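Local structure of acetyltransferase, GNAT family (Streptococcus pneumoniae, 2I79) at residues L106-A111 with Q140-V145; S56-T61 with R83-G88; Q150-Y155 with G159-V164. The protein probably transfers the acetyl group of acetyl coenzyme A to an amine acceptor. All blocks are in the same frame, centred on the assembly; numbering follows the deposited sequence.

Contact 1. Residues L106-A111 with Q140-V145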
ATOM      1  N   LEU A 106      -5.508  23.546   6.018  1.00 47.64           N
ATOM      2  CA  LEU A 106      -6.893  23.667   5.577  1.00 48.26           C
ATOM      3  C   LEU A 106      -7.378  22.405   4.829  1.00 48.12           C
ATOM      4  O   LEU A 106      -8.480  21.890   5.072  1.00 47.71           O
ATOM      5  CB  LEU A 106      -6.994  24.872   4.661  1.00 48.89           C
ATOM      6  CG  LEU A 106      -8.190  25.816   4.730  1.00 51.23           C
ATOM      7  CD1 LEU A 106      -8.707  26.043   6.169  1.00 51.37           C
ATOM      8  CD2 LEU A 106      -7.733  27.147   4.048  1.00 49.54           C
ATOM      9  N   LEU A 107      -6.529  21.921   3.930  1.00 47.80           N
ATOM     10  CA  LEU A 107      -6.808  20.733   3.120  1.00 47.95           C
ATOM     11  C   LEU A 107      -6.829  19.469   3.983  1.00 47.61           C
ATOM     12  O   LEU A 107      -7.749  18.657   3.883  1.00 46.89           O
ATOM     13  CB  LEU A 107      -5.746  20.600   2.017  1.00 48.08           C
ATOM     14  CG  LEU A 107      -6.036  20.662   0.506  1.00 48.98           C
ATOM     15  CD1 LEU A 107      -7.377  21.307   0.106  1.00 48.40           C
ATOM     16  CD2 LEU A 107      -4.849  21.332  -0.188  1.00 48.00           C
ATOM     17  N   LEU A 108      -5.827  19.321   4.850  1.00 48.03           N
ATOM     18  CA  LEU A 108      -5.798  18.194   5.782  1.00 48.21           C
ATOM     19  C   LEU A 108      -7.064  18.166   6.631  1.00 48.41           C
ATOM     20  O   LEU A 108      -7.649  17.103   6.831  1.00 47.45           O
ATOM     21  CB  LEU A 108      -4.575  18.236   6.722  1.00 47.85           C
ATOM     22  CG  LEU A 108      -3.910  16.901   7.067  1.00 48.38           C
ATOM     23  CD1 LEU A 108      -3.344  16.944   8.406  1.00 47.12           C
ATOM     24  CD2 LEU A 108      -4.843  15.639   6.911  1.00 50.46           C
ATOM     25  N   GLU A 109      -7.489  19.326   7.131  1.00 48.44           N
ATOM     26  CA  GLU A 109      -8.675  19.350   7.997  1.00 49.59           C
ATOM     27  C   GLU A 109      -9.941  19.029   7.242  1.00 49.11           C
ATOM     28  O   GLU A 109     -10.829  18.368   7.774  1.00 48.43           O
ATOM     29  CB  GLU A 109      -8.866  20.676   8.717  1.00 50.31           C
ATOM     30  CG  GLU A 109      -8.951  20.553  10.290  1.00 55.76           C
ATOM     31  CD  GLU A 109      -9.417  19.163  10.832  1.00 60.47           C
ATOM     32  OE1 GLU A 109      -8.652  18.587  11.644  1.00 62.35           O
ATOM     33  OE2 GLU A 109     -10.523  18.648  10.456  1.00 62.82           O
ATOM     34  N   GLU A 110     -10.037  19.505   6.007  1.00 49.36           N
ATOM     35  CA  GLU A 110     -11.196  19.183   5.185  1.00 49.70           C
ATOM     36  C   GLU A 110     -11.266  17.688   4.883  1.00 49.18           C
ATOM     37  O   GLU A 110     -12.361  17.077   4.867  1.00 49.21           O
ATOM     38  CB  GLU A 110     -11.201  19.987   3.890  1.00 50.33           C
ATOM     39  CG  GLU A 110     -11.633  21.438   4.065  1.00 54.94           C
ATOM     40  CD  GLU A 110     -12.862  21.599   4.960  1.00 59.54           C
ATOM     41  OE1 GLU A 110     -13.867  20.888   4.735  1.00 62.91           O
ATOM     42  OE2 GLU A 110     -12.808  22.431   5.903  1.00 64.03           O
ATOM     43  N   ALA A 111     -10.101  17.102   4.632  1.00 48.53           N
ATOM     44  CA  ALA A 111     -10.019  15.679   4.342  1.00 47.96           C
ATOM     45  C   ALA A 111     -10.460  14.897   5.570  1.00 47.67           C
ATOM     46  O   ALA A 111     -11.229  13.954   5.456  1.00 46.90           O
ATOM     47  CB  ALA A 111      -8.587  15.295   3.920  1.00 47.28           C
ATOM     48  N   GLN A 140       1.251  15.798  12.836  1.00 45.32           N
ATOM     49  CA  GLN A 140       1.123  15.779  14.309  1.00 46.10           C
ATOM     50  C   GLN A 140       0.104  16.819  14.768  1.00 45.62           C
ATOM     51  O   GLN A 140      -0.729  16.552  15.614  1.00 45.40           O
ATOM     52  CB  GLN A 140       2.474  16.019  14.992  1.00 46.28           C
ATOM     53  CG  GLN A 140       3.459  14.857  14.816  1.00 48.72           C
ATOM     54  CD  GLN A 140       4.705  14.987  15.699  1.00 49.09           C
ATOM     55  OE1 GLN A 140       5.681  15.677  15.364  1.00 53.47           O
ATOM     56  NE2 GLN A 140       4.665  14.321  16.841  1.00 54.10           N
ATOM     57  N   LYS A 141       0.169  18.008  14.186  1.00 45.69           N
ATOM     58  CA  LYS A 141      -0.792  19.058  14.494  1.00 45.99           C
ATOM     59  C   LYS A 141      -2.254  18.591  14.374  1.00 45.24           C
ATOM     60  O   LYS A 141      -3.112  19.046  15.119  1.00 44.61           O
ATOM     61  CB  LYS A 141      -0.537  20.264  13.578  1.00 46.05           C
ATOM     62  CG  LYS A 141      -1.395  21.517  13.826  1.00 47.33           C
ATOM     63  CD  LYS A 141      -0.893  22.674  12.895  1.00 48.66           C
ATOM     64  CE  LYS A 141      -2.044  23.534  12.282  1.00 49.94           C
ATOM     65  NZ  LYS A 141      -1.554  24.546  11.244  1.00 49.38           N
ATOM     66  N   HIS A 142      -2.542  17.685  13.440  1.00 44.55           N
ATOM     67  CA  HIS A 142      -3.919  17.291  13.193  1.00 44.27           C
ATOM     68  C   HIS A 142      -4.240  15.957  13.792  1.00 43.80           C
ATOM     69  O   HIS A 142      -5.179  15.301  13.344  1.00 44.25           O
ATOM     70  CB  HIS A 142      -4.224  17.314  11.690  1.00 44.53           C
ATOM     71  CG  HIS A 142      -4.278  18.696  11.128  1.00 45.84           C
ATOM     72  ND1 HIS A 142      -3.149  19.380  10.737  1.00 45.73           N
ATOM     73  CD2 HIS A 142      -5.319  19.543  10.944  1.00 48.14           C
ATOM     74  CE1 HIS A 142      -3.490  20.589  10.331  1.00 46.76           C
ATOM     75  NE2 HIS A 142      -4.800  20.720  10.455  1.00 48.99           N
ATOM     76  N   GLY A 143      -3.457  15.535  14.780  1.00 43.25           N
ATOM     77  CA  GLY A 143      -3.797  14.345  15.567  1.00 43.67           C
ATOM     78  C   GLY A 143      -3.211  13.032  15.084  1.00 43.41           C
ATOM     79  O   GLY A 143      -3.544  11.988  15.600  1.00 43.43           O
ATOM     80  N   PHE A 144      -2.308  13.083  14.116  1.00 43.52           N
ATOM     81  CA  PHE A 144      -1.603  11.891  13.681  1.00 43.15           C
ATOM     82  C   PHE A 144      -0.443  11.602  14.623  1.00 42.62           C
ATOM     83  O   PHE A 144       0.301  12.490  14.960  1.00 41.45           O
ATOM     84  CB  PHE A 144      -1.065  12.070  12.268  1.00 43.42           C
ATOM     85  CG  PHE A 144      -2.113  11.941  11.198  1.00 45.39           C
ATOM     86  CD1 PHE A 144      -2.222  10.777  10.439  1.00 42.70           C
ATOM     87  CD2 PHE A 144      -2.986  12.987  10.944  1.00 45.88           C
ATOM     88  CE1 PHE A 144      -3.171  10.660   9.460  1.00 44.38           C
ATOM     89  CE2 PHE A 144      -3.946  12.866   9.989  1.00 45.62           C
ATOM     90  CZ  PHE A 144      -4.041  11.692   9.229  1.00 45.07           C
ATOM     91  N   VAL A 145      -0.259  10.337  14.987  1.00 42.59           N
ATOM     92  CA  VAL A 145       0.838   9.936  15.859  1.00 42.10           C
ATOM     93  C   VAL A 145       1.780   9.000  15.095  1.00 41.62           C
ATOM     94  O   VAL A 145       1.359   8.320  14.150  1.00 41.36           O
ATOM     95  CB  VAL A 145       0.281   9.250  17.099  1.00 42.30           C
ATOM     96  CG1 VAL A 145      -0.716  10.201  17.812  1.00 43.13           C
ATOM     97  CG2 VAL A 145      -0.388   7.953  16.731  1.00 43.19           C
TER
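Leu108 packs against the His142 ring where helix 103-117 of the GNAT fold meets the Schellman motif that ends helix 133-141. Backbone evidence identifies the motif: Gly143 has a positive phi of 93°, Gly143 N bonds to Gln140 O at 3.0 Å, and Phe144 N reaches back to Tyr139 O.

The apolar part rests on the two branches of Leu108. The side chains of Leu108 and His142 run antiparallel past one another: Leu108 CB lies 4.3 Å above the imidazole plane, over its centre, while Leu108 CD1 comes to 3.4 Å from His142 CG. The other branch, Leu108 CD2, approaches the Phe144 ring obliquely, 4.2 Å from Phe144 CE2. Leu108 and Phe144 both also touch Leu90 of strand 87-94, so the contact belongs to the packing of helix 103-117 and the turn that ends helix 133-141 against the sheet.

The polar part contains no hydrogen bond between the segments. His142 CG stands beside its backbone N (chi1 -70°), and a bond from His142 ND1 to Leu138 O holds the ring's rotation. The neighbouring Lys141 turns to the cofactor instead, its NZ pairing with the acetyl coenzyme A oxygen O9A. The Glu109 chain bends at chi2, placing Glu109 CG at the imidazole edge, in its plane; the carboxylate is turned 36° from the ring, with Glu109 OE1 3.5 Å from His142 CD2.

Contact 2. Residues S56-T61 with R83-G88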
ATOM      1  N   SER A  56     -16.801   6.626  -5.351  1.00 59.88           N
ATOM      2  CA  SER A  56     -16.433   5.698  -4.276  1.00 58.57           C
ATOM      3  C   SER A  56     -16.787   6.361  -2.956  1.00 57.64           C
ATOM      4  O   SER A  56     -16.569   7.564  -2.780  1.00 57.78           O
ATOM      5  CB  SER A  56     -14.918   5.420  -4.343  1.00 58.68           C
ATOM      6  OG  SER A  56     -14.437   4.738  -3.203  1.00 58.02           O
ATOM      7  N   ASP A  57     -17.316   5.599  -2.013  1.00 56.13           N
ATOM      8  CA  ASP A  57     -17.775   6.206  -0.772  1.00 55.35           C
ATOM      9  C   ASP A  57     -16.704   6.271   0.329  1.00 53.24           C
ATOM     10  O   ASP A  57     -16.933   6.874   1.354  1.00 52.69           O
ATOM     11  CB  ASP A  57     -19.068   5.538  -0.263  1.00 56.48           C
ATOM     12  CG  ASP A  57     -19.004   4.022  -0.285  1.00 60.34           C
ATOM     13  OD1 ASP A  57     -17.886   3.452  -0.128  1.00 65.49           O
ATOM     14  OD2 ASP A  57     -20.088   3.393  -0.469  1.00 66.59           O
ATOM     15  N   ASN A  58     -15.554   5.639   0.119  1.00 51.21           N
ATOM     16  CA  ASN A  58     -14.479   5.655   1.111  1.00 49.82           C
ATOM     17  C   ASN A  58     -13.178   6.256   0.546  1.00 48.84           C
ATOM     18  O   ASN A  58     -12.114   6.163   1.151  1.00 48.16           O
ATOM     19  CB  ASN A  58     -14.276   4.256   1.738  1.00 48.75           C
ATOM     20  CG  ASN A  58     -13.603   3.235   0.797  1.00 46.89           C
ATOM     21  OD1 ASN A  58     -13.547   3.393  -0.417  1.00 45.42           O
ATOM     22  ND2 ASN A  58     -13.123   2.162   1.380  1.00 44.01           N
ATOM     23  N   GLN A  59     -13.286   6.900  -0.611  1.00 47.94           N
ATOM     24  CA  GLN A  59     -12.173   7.583  -1.194  1.00 47.46           C
ATOM     25  C   GLN A  59     -12.572   9.007  -1.598  1.00 47.62           C
ATOM     26  O   GLN A  59     -13.761   9.294  -1.776  1.00 48.01           O
ATOM     27  CB  GLN A  59     -11.654   6.804  -2.394  1.00 47.27           C
ATOM     28  CG  GLN A  59     -11.187   5.382  -2.082  1.00 46.53           C
ATOM     29  CD  GLN A  59     -10.710   4.654  -3.312  1.00 46.72           C
ATOM     30  OE1 GLN A  59     -11.519   4.190  -4.133  1.00 50.83           O
ATOM     31  NE2 GLN A  59      -9.408   4.544  -3.463  1.00 40.01           N
ATOM     32  N   ILE A  60     -11.576   9.892  -1.730  1.00 46.79           N
ATOM     33  CA  ILE A  60     -11.802  11.267  -2.171  1.00 45.79           C
ATOM     34  C   ILE A  60     -10.530  11.971  -2.628  1.00 45.12           C
ATOM     35  O   ILE A  60      -9.448  11.732  -2.094  1.00 44.30           O
ATOM     36  CB  ILE A  60     -12.479  12.114  -1.062  1.00 45.95           C
ATOM     37  CG1 ILE A  60     -13.076  13.403  -1.656  1.00 48.18           C
ATOM     38  CG2 ILE A  60     -11.516  12.442   0.039  1.00 43.84           C
ATOM     39  CD1 ILE A  60     -14.295  13.933  -0.883  1.00 46.55           C
ATOM     40  N   THR A  61     -10.689  12.874  -3.596  1.00 44.08           N
ATOM     41  CA  THR A  61      -9.658  13.812  -3.989  1.00 44.23           C
ATOM     42  C   THR A  61     -10.221  15.229  -3.888  1.00 43.87           C
ATOM     43  O   THR A  61     -11.211  15.547  -4.531  1.00 43.07           O
ATOM     44  CB  THR A  61      -9.165  13.585  -5.418  1.00 44.23           C
ATOM     45  OG1 THR A  61      -8.634  12.281  -5.523  1.00 46.23           O
ATOM     46  CG2 THR A  61      -8.068  14.611  -5.824  1.00 43.13           C
ATOM     47  N   ARG A  83     -12.021  -6.339   5.382  1.00 44.61           N
ATOM     48  CA  ARG A  83     -10.912  -6.394   6.339  1.00 44.34           C
ATOM     49  C   ARG A  83     -10.296  -5.002   6.550  1.00 43.62           C
ATOM     50  O   ARG A  83      -9.960  -4.661   7.665  1.00 43.17           O
ATOM     51  CB  ARG A  83      -9.802  -7.363   5.914  1.00 43.71           C
ATOM     52  CG  ARG A  83      -8.789  -7.719   7.085  1.00 45.05           C
ATOM     53  CD  ARG A  83      -8.940  -9.169   7.601  1.00 48.93           C
ATOM     54  NE  ARG A  83     -10.348  -9.499   7.800  1.00 49.21           N
ATOM     55  CZ  ARG A  83     -10.991 -10.574   7.402  1.00 49.93           C
ATOM     56  NH1 ARG A  83     -10.416 -11.584   6.775  1.00 49.68           N
ATOM     57  NH2 ARG A  83     -12.279 -10.642   7.679  1.00 55.54           N
ATOM     58  N   VAL A  84     -10.184  -4.217   5.472  1.00 43.55           N
ATOM     59  CA  VAL A  84      -9.404  -2.975   5.432  1.00 43.82           C
ATOM     60  C   VAL A  84     -10.124  -1.749   4.836  1.00 44.18           C
ATOM     61  O   VAL A  84      -9.536  -0.672   4.699  1.00 43.80           O
ATOM     62  CB  VAL A  84      -8.081  -3.226   4.680  1.00 43.80           C
ATOM     63  CG1 VAL A  84      -7.228  -4.193   5.481  1.00 42.95           C
ATOM     64  CG2 VAL A  84      -8.334  -3.752   3.290  1.00 43.32           C
ATOM     65  N   ARG A  85     -11.420  -1.895   4.570  1.00 44.66           N
ATOM     66  CA  ARG A  85     -12.244  -0.862   3.901  1.00 44.57           C
ATOM     67  C   ARG A  85     -12.352   0.473   4.696  1.00 43.11           C
ATOM     68  O   ARG A  85     -12.628   1.526   4.127  1.00 42.03           O
ATOM     69  CB  ARG A  85     -13.635  -1.468   3.638  1.00 44.74           C
ATOM     70  CG  ARG A  85     -14.580  -0.610   2.856  1.00 46.85           C
ATOM     71  CD  ARG A  85     -15.609  -1.451   2.083  1.00 51.09           C
ATOM     72  NE  ARG A  85     -16.522  -2.156   2.974  1.00 55.54           N
ATOM     73  CZ  ARG A  85     -17.094  -3.344   2.725  1.00 56.70           C
ATOM     74  NH1 ARG A  85     -16.837  -4.042   1.614  1.00 57.21           N
ATOM     75  NH2 ARG A  85     -17.930  -3.861   3.628  1.00 57.77           N
ATOM     76  N   HIS A  86     -12.097   0.400   5.993  1.00 41.53           N
ATOM     77  CA  HIS A  86     -12.191   1.531   6.933  1.00 41.59           C
ATOM     78  C   HIS A  86     -10.903   2.349   7.049  1.00 41.12           C
ATOM     79  O   HIS A  86     -10.864   3.312   7.805  1.00 41.65           O
ATOM     80  CB  HIS A  86     -12.555   0.983   8.327  1.00 41.35           C
ATOM     81  CG  HIS A  86     -11.546   0.013   8.859  1.00 39.40           C
ATOM     82  ND1 HIS A  86     -10.563   0.382   9.754  1.00 39.10           N
ATOM     83  CD2 HIS A  86     -11.282  -1.271   8.527  1.00 36.43           C
ATOM     84  CE1 HIS A  86      -9.788  -0.661  10.001  1.00 36.18           C
ATOM     85  NE2 HIS A  86     -10.195  -1.667   9.258  1.00 38.58           N
ATOM     86  N   ILE A  87      -9.868   1.959   6.303  1.00 40.66           N
ATOM     87  CA  ILE A  87      -8.555   2.590   6.324  1.00 40.38           C
ATOM     88  C   ILE A  87      -8.314   3.424   5.045  1.00 40.73           C
ATOM     89  O   ILE A  87      -8.296   2.885   3.929  1.00 40.98           O
ATOM     90  CB  ILE A  87      -7.433   1.524   6.398  1.00 40.39           C
ATOM     91  CG1 ILE A  87      -7.621   0.591   7.614  1.00 40.33           C
ATOM     92  CG2 ILE A  87      -6.059   2.182   6.441  1.00 40.46           C
ATOM     93  CD1 ILE A  87      -6.734  -0.640   7.584  1.00 39.31           C
ATOM     94  N   GLY A  88      -8.125   4.727   5.223  1.00 40.75           N
ATOM     95  CA  GLY A  88      -7.795   5.646   4.138  1.00 40.91           C
ATOM     96  C   GLY A  88      -6.328   5.993   4.180  1.00 41.08           C
ATOM     97  O   GLY A  88      -5.796   6.401   5.221  1.00 40.87           O
TER
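Asn58 meets Arg85 with its side chain lying at about a right angle to that of the arginine, and a single hydrogen bond joins the two segments. The donor is Asn58 ND2 and the acceptor is the backbone atom Arg85 O, 2.9 Å away. The bond is fairly straight, with an N-H...O angle of 157°. It lies in the carbonyl plane and uses a lone pair of Arg85 O, the C=O...N angle being 132°; the acceptor also sits close to the plane of the Asn58 amide. The first torsion of Asn58 (chi1 73°) sets its CG between backbone N and carbonyl carbon, from where the amide faces the 83-88 segment. Asn58 ND2 has a second, weak bond to Asp79 O, so two backbone carbonyls grip this buried amide.

Arg85 O belongs to a type I beta turn, Val84 to Ile87, closed by Ile87 N to Val84 O at 3.1 Å. This turn feeds strand 87-94 of the GNAT sheet, while Asn58 precedes strand 60-66; strand 69-77 runs between the two in the sheet.

Beyond the backbone bond, Arg85 CG passes 3.5 Å from Asn58 ND2. The chain then bends at chi3, and Arg85 NH1 bonds to Gln80 O. His86 points away from Asn58: Ile87 CG1 lies 3.4 Å above one face of its ring, offset toward the rim, and His86 NE2 makes a weak bond to Arg83 O at 3.4 Å. On that side the turn meets the second subunit, where the His86 ring touches Phe161 of that subunit and Arg83 NE bonds to its Tyr155 O.

Contact 3. Residues Q150-Y155 with G159-V164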
ATOM      1  N   GLN A 150      10.587   2.721   9.469  1.00 45.10           N
ATOM      2  CA  GLN A 150      11.023   1.694   8.532  1.00 45.20           C
ATOM      3  C   GLN A 150      12.297   2.167   7.816  1.00 45.40           C
ATOM      4  O   GLN A 150      12.355   3.216   7.164  1.00 44.47           O
ATOM      5  CB  GLN A 150       9.890   1.327   7.543  1.00 45.11           C
ATOM      6  CG  GLN A 150       8.730   0.592   8.256  1.00 45.32           C
ATOM      7  CD  GLN A 150       7.576   0.224   7.383  1.00 45.57           C
ATOM      8  OE1 GLN A 150       7.240   0.942   6.465  1.00 48.84           O
ATOM      9  NE2 GLN A 150       6.949  -0.910   7.669  1.00 46.59           N
ATOM     10  N   GLU A 151      13.332   1.373   7.994  1.00 45.69           N
ATOM     11  CA  GLU A 151      14.598   1.584   7.329  1.00 46.27           C
ATOM     12  C   GLU A 151      14.485   1.176   5.829  1.00 45.08           C
ATOM     13  O   GLU A 151      13.869   0.193   5.501  1.00 44.17           O
ATOM     14  CB  GLU A 151      15.649   0.779   8.076  1.00 45.83           C
ATOM     15  CG  GLU A 151      17.041   1.255   7.848  1.00 50.01           C
ATOM     16  CD  GLU A 151      18.071   0.520   8.741  1.00 50.29           C
ATOM     17  OE1 GLU A 151      19.269   0.514   8.365  1.00 53.99           O
ATOM     18  OE2 GLU A 151      17.660  -0.070   9.777  1.00 54.32           O
ATOM     19  N   ARG A 152      15.085   1.975   4.953  1.00 44.72           N
ATOM     20  CA  ARG A 152      14.954   1.868   3.518  1.00 44.73           C
ATOM     21  C   ARG A 152      13.509   2.047   3.064  1.00 45.02           C
ATOM     22  O   ARG A 152      13.100   1.448   2.099  1.00 45.03           O
ATOM     23  CB  ARG A 152      15.510   0.532   2.997  1.00 44.91           C
ATOM     24  CG  ARG A 152      16.885   0.207   3.525  1.00 43.98           C
ATOM     25  CD  ARG A 152      17.470  -1.002   2.902  1.00 44.44           C
ATOM     26  NE  ARG A 152      18.858  -1.153   3.338  1.00 44.97           N
ATOM     27  CZ  ARG A 152      19.647  -2.195   3.083  1.00 46.22           C
ATOM     28  NH1 ARG A 152      19.210  -3.244   2.401  1.00 46.97           N
ATOM     29  NH2 ARG A 152      20.894  -2.199   3.548  1.00 46.27           N
ATOM     30  N   GLY A 153      12.728   2.858   3.756  1.00 45.04           N
ATOM     31  CA  GLY A 153      11.384   3.173   3.311  1.00 45.70           C
ATOM     32  C   GLY A 153      11.355   3.941   1.995  1.00 45.99           C
ATOM     33  O   GLY A 153      10.355   3.943   1.288  1.00 46.21           O
ATOM     34  N   ALA A 154      12.454   4.611   1.681  1.00 47.41           N
ATOM     35  CA  ALA A 154      12.562   5.427   0.485  1.00 48.04           C
ATOM     36  C   ALA A 154      14.011   5.420  -0.021  1.00 49.12           C
ATOM     37  O   ALA A 154      14.984   5.306   0.771  1.00 47.11           O
ATOM     38  CB  ALA A 154      12.127   6.844   0.792  1.00 46.67           C
ATOM     39  N   TYR A 155      14.124   5.588  -1.336  1.00 50.63           N
ATOM     40  CA  TYR A 155      15.389   5.672  -2.040  1.00 51.95           C
ATOM     41  C   TYR A 155      15.506   7.050  -2.702  1.00 53.06           C
ATOM     42  O   TYR A 155      14.602   7.457  -3.440  1.00 53.02           O
ATOM     43  CB  TYR A 155      15.399   4.567  -3.086  1.00 54.14           C
ATOM     44  CG  TYR A 155      16.632   4.494  -3.931  1.00 53.84           C
ATOM     45  CD1 TYR A 155      16.604   4.869  -5.281  1.00 57.38           C
ATOM     46  CD2 TYR A 155      17.816   4.018  -3.404  1.00 56.62           C
ATOM     47  CE1 TYR A 155      17.742   4.797  -6.067  1.00 57.42           C
ATOM     48  CE2 TYR A 155      18.969   3.942  -4.177  1.00 58.45           C
ATOM     49  CZ  TYR A 155      18.924   4.324  -5.510  1.00 59.16           C
ATOM     50  OH  TYR A 155      20.084   4.234  -6.264  1.00 60.31           O
ATOM     51  N   GLY A 159      21.099   6.429  -4.893  1.00 63.19           N
ATOM     52  CA  GLY A 159      21.995   5.678  -4.010  1.00 61.71           C
ATOM     53  C   GLY A 159      21.810   5.817  -2.503  1.00 60.91           C
ATOM     54  O   GLY A 159      22.422   5.070  -1.749  1.00 61.42           O
ATOM     55  N   LYS A 160      20.976   6.747  -2.043  1.00 58.98           N
ATOM     56  CA  LYS A 160      20.798   6.944  -0.618  1.00 57.49           C
ATOM     57  C   LYS A 160      19.464   6.371  -0.156  1.00 55.53           C
ATOM     58  O   LYS A 160      18.420   6.871  -0.529  1.00 54.82           O
ATOM     59  CB  LYS A 160      20.844   8.437  -0.278  1.00 58.64           C
ATOM     60  CG  LYS A 160      21.787   8.845   0.848  1.00 60.79           C
ATOM     61  CD  LYS A 160      22.918   9.751   0.318  1.00 63.74           C
ATOM     62  CE  LYS A 160      24.097   9.889   1.329  1.00 64.92           C
ATOM     63  NZ  LYS A 160      25.304  10.587   0.775  1.00 64.44           N
ATOM     64  N   PHE A 161      19.510   5.342   0.688  1.00 53.29           N
ATOM     65  CA  PHE A 161      18.327   4.881   1.414  1.00 51.89           C
ATOM     66  C   PHE A 161      18.060   5.693   2.665  1.00 50.12           C
ATOM     67  O   PHE A 161      18.974   6.031   3.403  1.00 49.21           O
ATOM     68  CB  PHE A 161      18.468   3.414   1.789  1.00 51.93           C
ATOM     69  CG  PHE A 161      18.511   2.513   0.605  1.00 52.38           C
ATOM     70  CD1 PHE A 161      17.346   2.151  -0.034  1.00 51.93           C
ATOM     71  CD2 PHE A 161      19.723   2.016   0.132  1.00 53.30           C
ATOM     72  CE1 PHE A 161      17.381   1.331  -1.113  1.00 51.49           C
ATOM     73  CE2 PHE A 161      19.756   1.180  -0.934  1.00 51.85           C
ATOM     74  CZ  PHE A 161      18.584   0.844  -1.570  1.00 52.73           C
ATOM     75  N   ILE A 162      16.796   6.016   2.888  1.00 48.43           N
ATOM     76  CA  ILE A 162      16.395   6.782   4.056  1.00 47.22           C
ATOM     77  C   ILE A 162      15.182   6.130   4.730  1.00 46.12           C
ATOM     78  O   ILE A 162      14.430   5.350   4.111  1.00 44.94           O
ATOM     79  CB  ILE A 162      16.075   8.266   3.711  1.00 47.50           C
ATOM     80  CG1 ILE A 162      14.873   8.380   2.755  1.00 46.14           C
ATOM     81  CG2 ILE A 162      17.309   9.013   3.143  1.00 46.95           C
ATOM     82  CD1 ILE A 162      14.467   9.824   2.527  1.00 46.67           C
ATOM     83  N   ASP A 163      14.988   6.495   5.991  1.00 44.74           N
ATOM     84  CA  ASP A 163      13.886   6.010   6.817  1.00 44.54           C
ATOM     85  C   ASP A 163      12.608   6.815   6.633  1.00 43.16           C
ATOM     86  O   ASP A 163      12.626   8.024   6.333  1.00 42.69           O
ATOM     87  CB  ASP A 163      14.237   6.073   8.323  1.00 45.38           C
ATOM     88  CG  ASP A 163      15.352   5.099   8.737  1.00 47.19           C
ATOM     89  OD1 ASP A 163      16.343   4.942   8.013  1.00 50.14           O
ATOM     90  OD2 ASP A 163      15.248   4.496   9.821  1.00 54.44           O
ATOM     91  N   VAL A 164      11.503   6.128   6.898  1.00 42.70           N
ATOM     92  CA  VAL A 164      10.163   6.707   6.947  1.00 42.10           C
ATOM     93  C   VAL A 164       9.487   6.446   8.300  1.00 41.92           C
ATOM     94  O   VAL A 164       9.744   5.450   8.942  1.00 41.76           O
ATOM     95  CB  VAL A 164       9.274   6.197   5.798  1.00 41.66           C
ATOM     96  CG1 VAL A 164       9.888   6.596   4.455  1.00 41.74           C
ATOM     97  CG2 VAL A 164       9.018   4.658   5.847  1.00 38.87           C
TER
HETATM   98  O   HOH W   1      17.080   3.800   5.588  1.00 41.69           O
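Tyr155 and Phe161, the residues with the most surface buried here, face each other as an antiparallel non-hydrogen-bonded pair in the hairpin of strands 145-156 and 160-170. Their rings meet obliquely, with centroids 5.1 Å apart and planes at 53°. The closest approach is Tyr155 CD2 to Phe161 CE1, 3.6 Å, with Tyr155 CD2 above the Phe161 face and offset toward its rim. Tyr155 CG is anti to its backbone N (chi1 180°), which carries the phenol along the hairpin to Gly159. On the opposite face of Phe161 lies the extended chain of Arg152, whose CD is 4.3 Å above the ring plane. The guanidinium is too distant for more than a weak cation-pi attraction, and its NH1 bonds instead to Arg122 O of the second subunit.

Val164 contributes the next largest share, at the other end of the contact. Val164 CG2 touches Gly153 CA at 3.8 Å, close packing permitted by the lack of a side chain on the glycine, and also meets Gln150 CB. Backbone bonds frame this area: Gln150 N to Val164 O is 2.9 Å, with the reciprocal bond from Val164 N to Gln150 O, and a second such pair joins Ala154 and Ile162. Between them the register shifts by two, and Gly153 and Ala154 both face Ile162, the definition of a classic beta bulge. A type II turn from Gln150 to Gly153 takes up the extra residues.

At this corner a water accepts from Arg152 N at 2.8 Å and donates to Asp163 OD1 at 2.8 Å, bridging the turn and the facing strand. Its hydrogen probably offsets part of the negative charge on Asp163, whose carboxylate runs alongside that of Glu151 without touching it.

From the N terminus, contact 2 comes first, closing the loop from 56-61 to 83-88 that holds strands 60-66 and 69-77. Contact 1 follows, closing 106-111 to 140-145 round strand 123-129 and helix 133-141. Contact 3 last closes the short hairpin end between 150-155 and 159-164. The three run in series; none nests or crosses. Contact 2 joins the approach to strand 60-66 with that to strand 87-94, contact 1 ties helix 103-117 to the turn ending helix 133-141, and contact 3 pairs the sheet's last two strands. Contacts 2 and 3 have centres about 27 Å apart within one chain, yet in the dimer each meets residues of the other in the second subunit.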